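Local atomic coordinates of probable zinc protease (PDB entry 4NNZ), a protein that probably acts as a zinc-dependent metallopeptidase of the M16 family, as one subunit of a heterodimeric protease. Residues Ala152-Gly157 with Gly232-Lys237; Ala315-Asn318 with Thr324-Gln327; Leu134-Asn139 with Pro161-Met166; Arg269-Leu274 with Gln403-Thr408. All coordinates share one frame; numbering follows the deposited sequence.

Interaction 1 (Ala152-Gly157 with Gly232-Lys237); sequences AYPASG and GERRLK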
loop_
_atom_site.group_PDB
_atom_site.type_symbol
_atom_site.label_atom_id
_atom_site.label_comp_id
_atom_site.label_asym_id
_atom_site.label_seq_id
_atom_site.Cartn_x
_atom_site.Cartn_y
_atom_site.Cartn_z
ATOM N N ALA A 152 -8.275 -5.597 1.937
ATOM C CA ALA A 152 -8.649 -5.336 3.304
ATOM C C ALA A 152 -7.883 -4.250 4.051
ATOM O O ALA A 152 -8.368 -3.719 5.002
ATOM C CB ALA A 152 -8.686 -6.616 4.090
ATOM N N TYR A 153 -6.698 -3.914 3.607
ATOM C CA TYR A 153 -5.899 -2.956 4.328
ATOM C C TYR A 153 -5.436 -1.831 3.424
ATOM O O TYR A 153 -4.285 -1.690 3.133
ATOM C CB TYR A 153 -4.697 -3.635 4.957
ATOM C CG TYR A 153 -4.928 -4.419 6.211
ATOM C CD1 TYR A 153 -5.346 -3.826 7.364
ATOM C CD2 TYR A 153 -4.664 -5.742 6.242
ATOM C CE1 TYR A 153 -5.521 -4.556 8.510
ATOM C CE2 TYR A 153 -4.826 -6.471 7.370
ATOM C CZ TYR A 153 -5.259 -5.876 8.498
ATOM O OH TYR A 153 -5.397 -6.639 9.586
ATOM N N PRO A 154 -6.347 -0.961 3.022
ATOM C CA PRO A 154 -6.007 0.066 2.059
ATOM C C PRO A 154 -4.917 1.011 2.496
ATOM O O PRO A 154 -4.113 1.360 1.682
ATOM C CB PRO A 154 -7.288 0.861 1.956
ATOM C CG PRO A 154 -8.337 -0.068 2.294
ATOM C CD PRO A 154 -7.783 -0.966 3.303
ATOM N N ALA A 155 -4.921 1.455 3.730
ATOM C CA ALA A 155 -3.975 2.448 4.142
ATOM C C ALA A 155 -2.779 1.972 4.918
ATOM O O ALA A 155 -1.779 2.643 4.947
ATOM C CB ALA A 155 -4.684 3.524 4.917
ATOM N N SER A 156 -2.882 0.852 5.595
ATOM C CA SER A 156 -1.783 0.379 6.417
ATOM C C SER A 156 -0.766 -0.516 5.757
ATOM O O SER A 156 -0.961 -1.012 4.711
ATOM C CB SER A 156 -2.292 -0.254 7.701
ATOM O OG SER A 156 -2.792 -1.536 7.501
ATOM N N GLY A 157 0.318 -0.738 6.445
ATOM C CA GLY A 157 1.389 -1.550 5.946
ATOM C C GLY A 157 0.994 -2.991 5.883
ATOM O O GLY A 157 1.653 -3.791 5.299
ATOM N N GLY A 232 -15.257 1.177 3.675
ATOM C CA GLY A 232 -16.237 0.871 2.670
ATOM C C GLY A 232 -16.355 -0.604 2.425
ATOM O O GLY A 232 -15.660 -1.365 3.008
ATOM N N GLU A 233 -17.249 -0.996 1.549
ATOM C CA GLU A 233 -17.551 -2.379 1.314
ATOM C C GLU A 233 -16.790 -2.806 0.106
ATOM O O GLU A 233 -16.996 -2.281 -0.935
ATOM C CB GLU A 233 -19.035 -2.492 1.019
ATOM C CG GLU A 233 -19.742 -3.773 1.423
ATOM C CD GLU A 233 -21.263 -3.683 1.294
ATOM O OE1 GLU A 233 -21.808 -2.585 1.267
ATOM O OE2 GLU A 233 -21.936 -4.713 1.234
ATOM N N ARG A 234 -15.891 -3.761 0.254
ATOM C CA ARG A 234 -15.114 -4.263 -0.856
ATOM C C ARG A 234 -15.460 -5.701 -1.088
ATOM O O ARG A 234 -15.365 -6.464 -0.212
ATOM C CB ARG A 234 -13.621 -4.199 -0.559
ATOM C CG ARG A 234 -13.060 -2.852 -0.206
ATOM C CD ARG A 234 -13.375 -2.494 1.208
ATOM N NE ARG A 234 -12.236 -2.699 2.047
ATOM C CZ ARG A 234 -12.277 -2.697 3.352
ATOM N NH1 ARG A 234 -13.395 -2.494 3.984
ATOM N NH2 ARG A 234 -11.187 -2.866 4.010
ATOM N N ARG A 235 -15.843 -6.054 -2.292
ATOM C CA ARG A 235 -16.114 -7.418 -2.638
ATOM C C ARG A 235 -15.152 -7.897 -3.710
ATOM O O ARG A 235 -14.966 -7.234 -4.666
ATOM C CB ARG A 235 -17.553 -7.536 -3.090
ATOM C CG ARG A 235 -18.487 -6.832 -2.155
ATOM C CD ARG A 235 -19.929 -6.955 -2.538
ATOM N NE ARG A 235 -20.293 -8.327 -2.704
ATOM C CZ ARG A 235 -20.872 -9.070 -1.789
ATOM N NH1 ARG A 235 -21.186 -8.578 -0.613
ATOM N NH2 ARG A 235 -21.118 -10.316 -2.082
ATOM N N LEU A 236 -14.535 -9.060 -3.522
ATOM C CA LEU A 236 -13.577 -9.625 -4.476
ATOM C C LEU A 236 -14.048 -10.915 -5.065
ATOM O O LEU A 236 -14.665 -11.676 -4.414
ATOM C CB LEU A 236 -12.254 -9.921 -3.830
ATOM C CG LEU A 236 -11.234 -8.841 -3.859
ATOM C CD1 LEU A 236 -11.706 -7.800 -2.896
ATOM C CD2 LEU A 236 -9.925 -9.412 -3.409
ATOM N N LYS A 237 -13.765 -11.126 -6.329
ATOM C CA LYS A 237 -14.015 -12.384 -6.961
ATOM C C LYS A 237 -12.755 -12.878 -7.591
ATOM O O LYS A 237 -12.209 -12.223 -8.410
ATOM C CB LYS A 237 -15.057 -12.219 -8.032
ATOM C CG LYS A 237 -15.852 -13.473 -8.252
ATOM C CD LYS A 237 -16.855 -13.314 -9.351
ATOM C CE LYS A 237 -18.147 -12.811 -8.784
ATOM N NZ LYS A 237 -19.340 -13.390 -9.451
#
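Ala152 O, at the end of helix 140-152, has two nitrogens close by: Asn252 ND2, which hydrogen-bonds to it, and Arg234 NH2, 3.1 Å from Ala152 O. The oxygen lies at the edge of the Arg234 guanidinium and in its plane. Asn252 works at both ends of this meeting, because its OD1 in turn accepts a hydrogen bond from Arg234 NH2. The other end of the guanidinium is tied back to its own strand, where Arg234 NH1 donates to Gly232 O over 2.7 Å, with an N-H...O angle of 153° and the oxygen 16° out of the guanidinium plane. That return is possible because the arginine chain is bent at chi2 (78°) and again at chi3. NE adds a weak bond to Ala151 O, so the edge of the guanidinium meets the last carbonyls of the helix, where a positive charge would be expected to suit the helix end. Strand 233-240 runs parallel to strand 415-422 at the margin of the five-stranded sheet, and its other edge pairs antiparallel with a strand of the second subunit, carrying the sheet across the interface. Here the end of helix 140-152 meets that edge strand. Pro154 approaches from the direction opposite to Arg234, its CD 4.0 Å from Arg234 NH2 and oblique to the guanidinium.

Interaction 2 (Ala315-Asn318 with Thr324-Gln327); sequences ATPN and TLEQ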
loop_
_atom_site.group_PDB
_atom_site.type_symbol
_atom_site.label_atom_id
_atom_site.label_comp_id
_atom_site.label_asym_id
_atom_site.label_seq_id
_atom_site.Cartn_x
_atom_site.Cartn_y
_atom_site.Cartn_z
ATOM N N ALA A 315 -15.722 -19.820 5.369
ATOM C CA ALA A 315 -16.646 -20.907 5.240
ATOM C C ALA A 315 -16.572 -21.468 3.871
ATOM O O ALA A 315 -16.304 -20.774 2.957
ATOM C CB ALA A 315 -18.046 -20.440 5.532
ATOM N N THR A 316 -16.821 -22.740 3.743
ATOM C CA THR A 316 -16.945 -23.328 2.452
ATOM C C THR A 316 -18.348 -23.875 2.386
ATOM O O THR A 316 -18.893 -24.271 3.382
ATOM C CB THR A 316 -15.859 -24.368 2.182
ATOM O OG1 THR A 316 -16.128 -25.534 2.927
ATOM C CG2 THR A 316 -14.548 -23.856 2.611
ATOM N N PRO A 317 -18.982 -23.818 1.242
ATOM C CA PRO A 317 -20.392 -24.161 1.135
ATOM C C PRO A 317 -20.677 -25.638 1.144
ATOM O O PRO A 317 -19.816 -26.384 0.766
ATOM C CB PRO A 317 -20.802 -23.527 -0.174
ATOM C CG PRO A 317 -19.580 -23.445 -0.951
ATOM C CD PRO A 317 -18.433 -23.352 -0.022
ATOM N N ASN A 318 -21.869 -26.044 1.538
ATOM C CA ASN A 318 -22.171 -27.443 1.535
ATOM C C ASN A 318 -22.510 -27.705 0.116
ATOM O O ASN A 318 -23.582 -27.448 -0.337
ATOM C CB ASN A 318 -23.371 -27.751 2.415
ATOM C CG ASN A 318 -23.856 -29.176 2.269
ATOM O OD1 ASN A 318 -23.448 -29.891 1.390
ATOM N ND2 ASN A 318 -24.728 -29.584 3.136
ATOM N N THR A 324 -24.961 -22.123 -2.582
ATOM C CA THR A 324 -24.134 -21.071 -3.162
ATOM C C THR A 324 -23.358 -20.241 -2.151
ATOM O O THR A 324 -23.686 -20.228 -0.998
ATOM C CB THR A 324 -24.941 -20.162 -4.097
ATOM O OG1 THR A 324 -25.658 -19.201 -3.342
ATOM C CG2 THR A 324 -25.920 -20.950 -4.852
ATOM N N LEU A 325 -22.327 -19.549 -2.613
ATOM C CA LEU A 325 -21.559 -18.637 -1.796
ATOM C C LEU A 325 -22.418 -17.515 -1.341
ATOM O O LEU A 325 -22.196 -16.951 -0.309
ATOM C CB LEU A 325 -20.359 -18.081 -2.521
ATOM C CG LEU A 325 -19.192 -19.003 -2.795
ATOM C CD1 LEU A 325 -18.061 -18.210 -3.368
ATOM C CD2 LEU A 325 -18.743 -19.762 -1.580
ATOM N N GLU A 326 -23.372 -17.150 -2.153
ATOM C CA GLU A 326 -24.291 -16.112 -1.778
ATOM C C GLU A 326 -25.151 -16.484 -0.596
ATOM O O GLU A 326 -25.434 -15.671 0.226
ATOM C CB GLU A 326 -25.123 -15.712 -2.962
ATOM C CG GLU A 326 -24.346 -14.942 -4.000
ATOM C CD GLU A 326 -23.459 -15.818 -4.838
ATOM O OE1 GLU A 326 -23.809 -16.965 -5.078
ATOM O OE2 GLU A 326 -22.417 -15.349 -5.271
ATOM N N GLN A 327 -25.583 -17.726 -0.539
ATOM C CA GLN A 327 -26.253 -18.262 0.612
ATOM C C GLN A 327 -25.401 -18.341 1.852
ATOM O O GLN A 327 -25.882 -18.131 2.932
ATOM C CB GLN A 327 -26.803 -19.611 0.279
ATOM C CG GLN A 327 -28.036 -19.522 -0.568
ATOM C CD GLN A 327 -28.363 -20.793 -1.287
ATOM O OE1 GLN A 327 -27.524 -21.625 -1.511
ATOM N NE2 GLN A 327 -29.594 -20.932 -1.655
#
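Pro317 and Leu325 meet where strand 309-317 gives way, through a short loop, to helix 325-341. Of the two leucine branches it is CD2 that touches, lying 3.8 Å from Pro317 CG and almost as close to Pro317 CD, so the methyl rests against the CG-CD side of the pyrrolidine ring and the side chains meet at a slant. The CB of Leu325 leaves the backbone across the line to the strand, and the later torsions bring the end back: CG stands beside the backbone N (chi1 -71°) and CD1 extends away from CA (chi2 -173°), leaving CD2 as the branch turned to the proline. Thr324 behaves differently. Its side chain points away from the strand and serves the helix start, with OG1 accepting from Gln327 N at 3.2 Å. Gln327 repays this by folding its amide back, OE1 taking the hydrogen of Thr324 N at 2.8 Å with an N-H...O angle of 160°. The exchange is a capping box, and it fixes the first turn on which Leu325 rides. Val328, one turn along, also packs on Pro317, while Leu325 reaches Gln419 and Leu421 of strand 415-422. With no hydrogen bond across it, the direct contact between 315-318 and 324-327 is apolar packing, while the capping box pairs Thr324 N and Gln327 N with side-chain oxygens.

Interaction 3 (Leu134-Asn139 with Pro161-Met166); sequences LRTDDN and PTIGWM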
loop_
_atom_site.group_PDB
_atom_site.type_symbol
_atom_site.label_atom_id
_atom_site.label_comp_id
_atom_site.label_asym_id
_atom_site.label_seq_id
_atom_site.Cartn_x
_atom_site.Cartn_y
_atom_site.Cartn_z
ATOM N N LEU A 134 6.088 -21.206 -5.761
ATOM C CA LEU A 134 5.623 -22.473 -5.303
ATOM C C LEU A 134 4.591 -22.393 -4.225
ATOM O O LEU A 134 3.609 -23.096 -4.249
ATOM C CB LEU A 134 6.801 -23.284 -4.807
ATOM C CG LEU A 134 7.530 -24.248 -5.733
ATOM C CD1 LEU A 134 7.124 -24.073 -7.170
ATOM C CD2 LEU A 134 9.023 -24.108 -5.599
ATOM N N ARG A 135 4.858 -21.564 -3.244
ATOM C CA ARG A 135 4.043 -21.497 -2.078
ATOM C C ARG A 135 3.007 -20.418 -2.055
ATOM O O ARG A 135 2.213 -20.414 -1.179
ATOM C CB ARG A 135 4.930 -21.331 -0.881
ATOM C CG ARG A 135 5.798 -22.509 -0.598
ATOM C CD ARG A 135 6.399 -22.351 0.764
ATOM N NE ARG A 135 7.730 -22.905 0.813
ATOM C CZ ARG A 135 8.026 -24.079 1.341
ATOM N NH1 ARG A 135 7.086 -24.835 1.886
ATOM N NH2 ARG A 135 9.277 -24.492 1.325
ATOM N N THR A 136 3.052 -19.472 -2.969
ATOM C CA THR A 136 2.029 -18.443 -3.011
ATOM C C THR A 136 1.237 -18.389 -4.292
ATOM O O THR A 136 0.060 -18.511 -4.288
ATOM C CB THR A 136 2.630 -17.071 -2.736
ATOM O OG1 THR A 136 3.248 -17.096 -1.470
ATOM C CG2 THR A 136 1.599 -16.036 -2.720
ATOM N N ASP A 137 1.917 -18.183 -5.390
ATOM C CA ASP A 137 1.284 -18.197 -6.671
ATOM C C ASP A 137 0.682 -19.531 -7.057
ATOM O O ASP A 137 -0.382 -19.580 -7.601
ATOM C CB ASP A 137 2.278 -17.784 -7.719
ATOM C CG ASP A 137 2.561 -16.334 -7.704
ATOM O OD1 ASP A 137 1.860 -15.588 -7.053
ATOM O OD2 ASP A 137 3.493 -15.912 -8.355
ATOM N N ASP A 138 1.376 -20.608 -6.795
ATOM C CA ASP A 138 0.860 -21.892 -7.152
ATOM C C ASP A 138 0.059 -22.531 -6.044
ATOM O O ASP A 138 -0.441 -23.605 -6.203
ATOM C CB ASP A 138 1.968 -22.801 -7.640
ATOM C CG ASP A 138 2.676 -22.250 -8.840
ATOM O OD1 ASP A 138 2.214 -21.256 -9.405
ATOM O OD2 ASP A 138 3.697 -22.810 -9.239
ATOM N N ASN A 139 -0.061 -21.863 -4.925
ATOM C CA ASN A 139 -0.952 -22.320 -3.911
ATOM C C ASN A 139 -2.192 -21.480 -3.950
ATOM O O ASN A 139 -2.176 -20.349 -3.564
ATOM C CB ASN A 139 -0.290 -22.206 -2.566
ATOM C CG ASN A 139 -1.176 -22.652 -1.446
ATOM O OD1 ASN A 139 -2.327 -22.936 -1.644
ATOM N ND2 ASN A 139 -0.636 -22.709 -0.260
ATOM N N PRO A 161 2.421 -8.142 1.308
ATOM C CA PRO A 161 2.795 -9.517 1.569
ATOM C C PRO A 161 4.184 -9.614 2.105
ATOM O O PRO A 161 5.070 -9.037 1.573
ATOM C CB PRO A 161 2.756 -10.151 0.192
ATOM C CG PRO A 161 2.921 -9.061 -0.742
ATOM C CD PRO A 161 2.259 -7.895 -0.117
ATOM N N THR A 162 4.369 -10.383 3.146
ATOM C CA THR A 162 5.657 -10.603 3.762
ATOM C C THR A 162 6.721 -11.185 2.856
ATOM O O THR A 162 7.858 -10.832 2.931
ATOM C CB THR A 162 5.508 -11.537 4.961
ATOM O OG1 THR A 162 4.481 -11.064 5.817
ATOM C CG2 THR A 162 6.726 -11.596 5.716
ATOM N N ILE A 163 6.333 -12.104 2.015
ATOM C CA ILE A 163 7.238 -12.687 1.052
ATOM C C ILE A 163 7.777 -11.683 0.055
ATOM O O ILE A 163 8.884 -11.797 -0.374
ATOM C CB ILE A 163 6.661 -13.920 0.341
ATOM C CG1 ILE A 163 7.703 -14.552 -0.557
ATOM C CG2 ILE A 163 5.511 -13.556 -0.528
ATOM C CD1 ILE A 163 8.909 -15.080 0.159
ATOM N N GLY A 164 6.971 -10.696 -0.271
ATOM C CA GLY A 164 7.279 -9.670 -1.232
ATOM C C GLY A 164 6.596 -9.885 -2.542
ATOM O O GLY A 164 6.349 -10.981 -2.902
ATOM N N TRP A 165 6.247 -8.831 -3.240
ATOM C CA TRP A 165 5.699 -8.954 -4.574
ATOM C C TRP A 165 6.789 -9.355 -5.554
ATOM O O TRP A 165 7.906 -8.973 -5.410
ATOM C CB TRP A 165 5.038 -7.660 -5.006
ATOM C CG TRP A 165 3.926 -7.157 -4.157
ATOM C CD1 TRP A 165 3.937 -6.063 -3.386
ATOM C CD2 TRP A 165 2.632 -7.705 -4.030
ATOM N NE1 TRP A 165 2.756 -5.884 -2.784
ATOM C CE2 TRP A 165 1.923 -6.886 -3.165
ATOM C CE3 TRP A 165 2.008 -8.823 -4.547
ATOM C CZ2 TRP A 165 0.639 -7.145 -2.807
ATOM C CZ3 TRP A 165 0.740 -9.059 -4.213
ATOM C CH2 TRP A 165 0.061 -8.237 -3.346
ATOM N N MET A 166 6.447 -10.112 -6.562
ATOM C CA MET A 166 7.439 -10.669 -7.431
ATOM C C MET A 166 8.235 -9.620 -8.148
ATOM O O MET A 166 9.410 -9.765 -8.367
ATOM C CB MET A 166 6.828 -11.645 -8.410
ATOM C CG MET A 166 7.869 -12.368 -9.234
ATOM S SD MET A 166 8.909 -13.497 -8.341
ATOM C CE MET A 166 7.820 -14.890 -8.361
#
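Thr136 and Asp137 point their side chains at Ile163 and Met166, and both of those point back, so the contact is made by the ends of two facing pairs. In the first, Thr136 OG1 approaches Ile163 CG2 at 4.3 Å; with CG1 anti to the backbone N (chi1 -175°), CG2 is the isoleucine branch left facing the threonine. In the second, Met166 starts out extended and then curls at chi2 and chi3 (68° and 84°), which swings its CE round to 4.4 Å from Asp137 OD2. Both approaches are loose, methyl against oxygen, and no hydrogen bond passes directly between the segments. A firmer tie comes from Arg132, one turn back on the helix: NH2 makes a salt bridge with Asp137 OD1, while NH1 bonds Gly164 O in the loop. Within the loop, Pro161 CG packs on one face of the Trp165 ring, 3.4 Å above its plane and over its centre. The contact joins the end of helix 118-137 to the loop after helix 140-152 and to the first residue of helix 166-171; Trp165 is at the N-cap position of helix 166-171, and Glu146 of helix 140-152 touches Thr136, Pro161 and Trp165.

Interaction 4 (Arg269-Leu274 with Gln403-Thr408); sequences RLIGAL and QKAART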
loop_
_atom_site.group_PDB
_atom_site.type_symbol
_atom_site.label_atom_id
_atom_site.label_comp_id
_atom_site.label_asym_id
_atom_site.label_seq_id
_atom_site.Cartn_x
_atom_site.Cartn_y
_atom_site.Cartn_z
ATOM N N ARG A 269 -12.259 -11.078 20.798
ATOM C CA ARG A 269 -11.640 -12.364 20.937
ATOM C C ARG A 269 -12.646 -13.383 21.379
ATOM O O ARG A 269 -12.699 -14.463 20.864
ATOM C CB ARG A 269 -10.518 -12.268 21.942
ATOM C CG ARG A 269 -9.692 -11.036 21.729
ATOM C CD ARG A 269 -8.601 -10.882 22.744
ATOM N NE ARG A 269 -7.927 -12.121 23.041
ATOM C CZ ARG A 269 -7.132 -12.296 24.074
ATOM N NH1 ARG A 269 -6.919 -11.322 24.901
ATOM N NH2 ARG A 269 -6.550 -13.439 24.276
ATOM N N LEU A 270 -13.461 -12.993 22.330
ATOM C CA LEU A 270 -14.520 -13.800 22.840
ATOM C C LEU A 270 -15.540 -14.104 21.761
ATOM O O LEU A 270 -16.068 -15.176 21.717
ATOM C CB LEU A 270 -15.177 -13.098 24.024
ATOM C CG LEU A 270 -14.995 -13.573 25.459
ATOM C CD1 LEU A 270 -15.194 -15.051 25.588
ATOM C CD2 LEU A 270 -13.636 -13.218 26.000
ATOM N N ILE A 271 -15.820 -13.164 20.884
ATOM C CA ILE A 271 -16.765 -13.407 19.814
ATOM C C ILE A 271 -16.279 -14.485 18.877
ATOM O O ILE A 271 -17.060 -15.276 18.412
ATOM C CB ILE A 271 -17.143 -12.116 19.060
ATOM C CG1 ILE A 271 -18.111 -11.298 19.868
ATOM C CG2 ILE A 271 -17.840 -12.387 17.753
ATOM C CD1 ILE A 271 -18.109 -9.852 19.491
ATOM N N GLY A 272 -14.995 -14.510 18.599
ATOM C CA GLY A 272 -14.475 -15.540 17.757
ATOM C C GLY A 272 -14.665 -16.899 18.344
ATOM O O GLY A 272 -14.991 -17.815 17.673
ATOM N N ALA A 273 -14.436 -17.002 19.627
ATOM C CA ALA A 273 -14.597 -18.231 20.342
ATOM C C ALA A 273 -16.028 -18.704 20.351
ATOM O O ALA A 273 -16.294 -19.865 20.261
ATOM C CB ALA A 273 -14.044 -18.092 21.734
ATOM N N LEU A 274 -16.950 -17.781 20.468
ATOM C CA LEU A 274 -18.345 -18.091 20.400
ATOM C C LEU A 274 -18.755 -18.634 19.057
ATOM O O LEU A 274 -19.646 -19.419 18.958
ATOM C CB LEU A 274 -19.171 -16.852 20.683
ATOM C CG LEU A 274 -19.343 -16.379 22.105
ATOM C CD1 LEU A 274 -19.741 -14.930 22.056
ATOM C CD2 LEU A 274 -20.373 -17.187 22.866
ATOM N N GLN A 403 -22.151 -7.634 22.822
ATOM C CA GLN A 403 -23.174 -7.152 21.920
ATOM C C GLN A 403 -22.744 -5.824 21.361
ATOM O O GLN A 403 -22.897 -5.565 20.212
ATOM C CB GLN A 403 -24.544 -7.092 22.613
ATOM C CG GLN A 403 -25.453 -5.934 22.222
ATOM C CD GLN A 403 -26.808 -5.985 22.847
ATOM O OE1 GLN A 403 -27.016 -5.521 23.952
ATOM N NE2 GLN A 403 -27.747 -6.535 22.124
ATOM N N LYS A 404 -22.188 -4.987 22.199
ATOM C CA LYS A 404 -21.730 -3.702 21.753
ATOM C C LYS A 404 -20.650 -3.765 20.713
ATOM O O LYS A 404 -20.689 -3.030 19.781
ATOM C CB LYS A 404 -21.232 -2.926 22.945
ATOM C CG LYS A 404 -21.178 -1.436 22.764
ATOM C CD LYS A 404 -20.287 -0.807 23.814
ATOM C CE LYS A 404 -18.973 -0.361 23.217
ATOM N NZ LYS A 404 -18.158 -1.501 22.733
ATOM N N ALA A 405 -19.675 -4.629 20.874
ATOM C CA ALA A 405 -18.634 -4.758 19.878
ATOM C C ALA A 405 -19.170 -5.236 18.556
ATOM O O ALA A 405 -18.739 -4.779 17.531
ATOM C CB ALA A 405 -17.530 -5.667 20.361
ATOM N N ALA A 406 -20.102 -6.170 18.591
ATOM C CA ALA A 406 -20.706 -6.697 17.382
ATOM C C ALA A 406 -21.473 -5.673 16.614
ATOM O O ALA A 406 -21.481 -5.691 15.425
ATOM C CB ALA A 406 -21.597 -7.862 17.699
ATOM N N ARG A 407 -22.174 -4.815 17.316
ATOM C CA ARG A 407 -22.902 -3.768 16.665
ATOM C C ARG A 407 -21.998 -2.793 16.002
ATOM O O ARG A 407 -22.323 -2.238 14.989
ATOM C CB ARG A 407 -23.747 -3.014 17.650
ATOM C CG ARG A 407 -24.990 -3.722 18.100
ATOM C CD ARG A 407 -25.477 -3.069 19.362
ATOM N NE ARG A 407 -26.057 -1.787 19.043
ATOM C CZ ARG A 407 -27.159 -1.661 18.325
ATOM N NH1 ARG A 407 -27.778 -2.754 17.890
ATOM N NH2 ARG A 407 -27.644 -0.456 18.046
ATOM N N THR A 408 -20.917 -2.490 16.678
ATOM C CA THR A 408 -19.951 -1.566 16.193
ATOM C C THR A 408 -19.204 -2.046 14.985
ATOM O O THR A 408 -19.047 -1.326 14.049
ATOM C CB THR A 408 -18.989 -1.214 17.321
ATOM O OG1 THR A 408 -19.748 -0.774 18.434
ATOM C CG2 THR A 408 -18.074 -0.126 16.945
#
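Ile271 meets Ala405 and Ala406 without any aromatic ring between them; the flat group it faces is the peptide joining the two alanines. Ile271 CD1 stands over one face of that peptide, 4.3 Å from Ala406 N and displaced away from the carbonyl carbon. The setting is the helical layer of the second, C-terminal half of this M16 protein, an alpha/beta domain, and here helix 262-276 lies against helix 399-409. The nearest pair of CA atoms, Ile271 CA and Ala406 CA, is 8.2 Å apart, consistent with the small alanine side chains on the second helix. Both alanine methyls point toward the isoleucine and frame a shallow notch, with Ile271 CD1 at 4.3 Å from Ala405 CB and 4.4 Å from Ala406 CB. The isoleucine reaches it with an almost extended end: CG1 sits beside the backbone N, and CD1 continues away from CA at chi2 157°. Leu339 of helix 325-341 closes the group, touching both Ile271 and Ala406, and Phe410 adds to the packing on Ile271. All three touching residues are buried, and the contact between the segments is van der Waals, with no hydrogen bond across it. Polar bonds run to neighbouring helices: Arg269 makes a salt bridge to Asp390 of helix 386-396, and Gln403 NE2 bonds Lys340 O of helix 325-341. Within helix 399-409, Lys404 O accepts twice from Thr408, OG1 at 2.8 Å and backbone N at 3.2 Å, the two donors arriving from opposite faces of the carbonyl plane.

Overall arrangement
Going from the N terminus, interaction 3 comes first, closing the short loop from the end of helix 118-137 to the segment ahead of helix 166-171. Interaction 1 opens inside that loop, at 152-157, and closes only at strand 233-240, so the two cross along the chain; interaction 1 carries the loop before helix 166-171 on to the five-stranded sheet. Interaction 4 follows in series, joining helices 262-276 and 399-409 across 128 residues. Nested inside it, interaction 2 closes the short loop between strand 309-317 and helix 325-341. Interactions 1 and 2 reach the same five-stranded sheet, their centres 21 Å apart, whereas interactions 3 and 4 are 32 Å apart between centres.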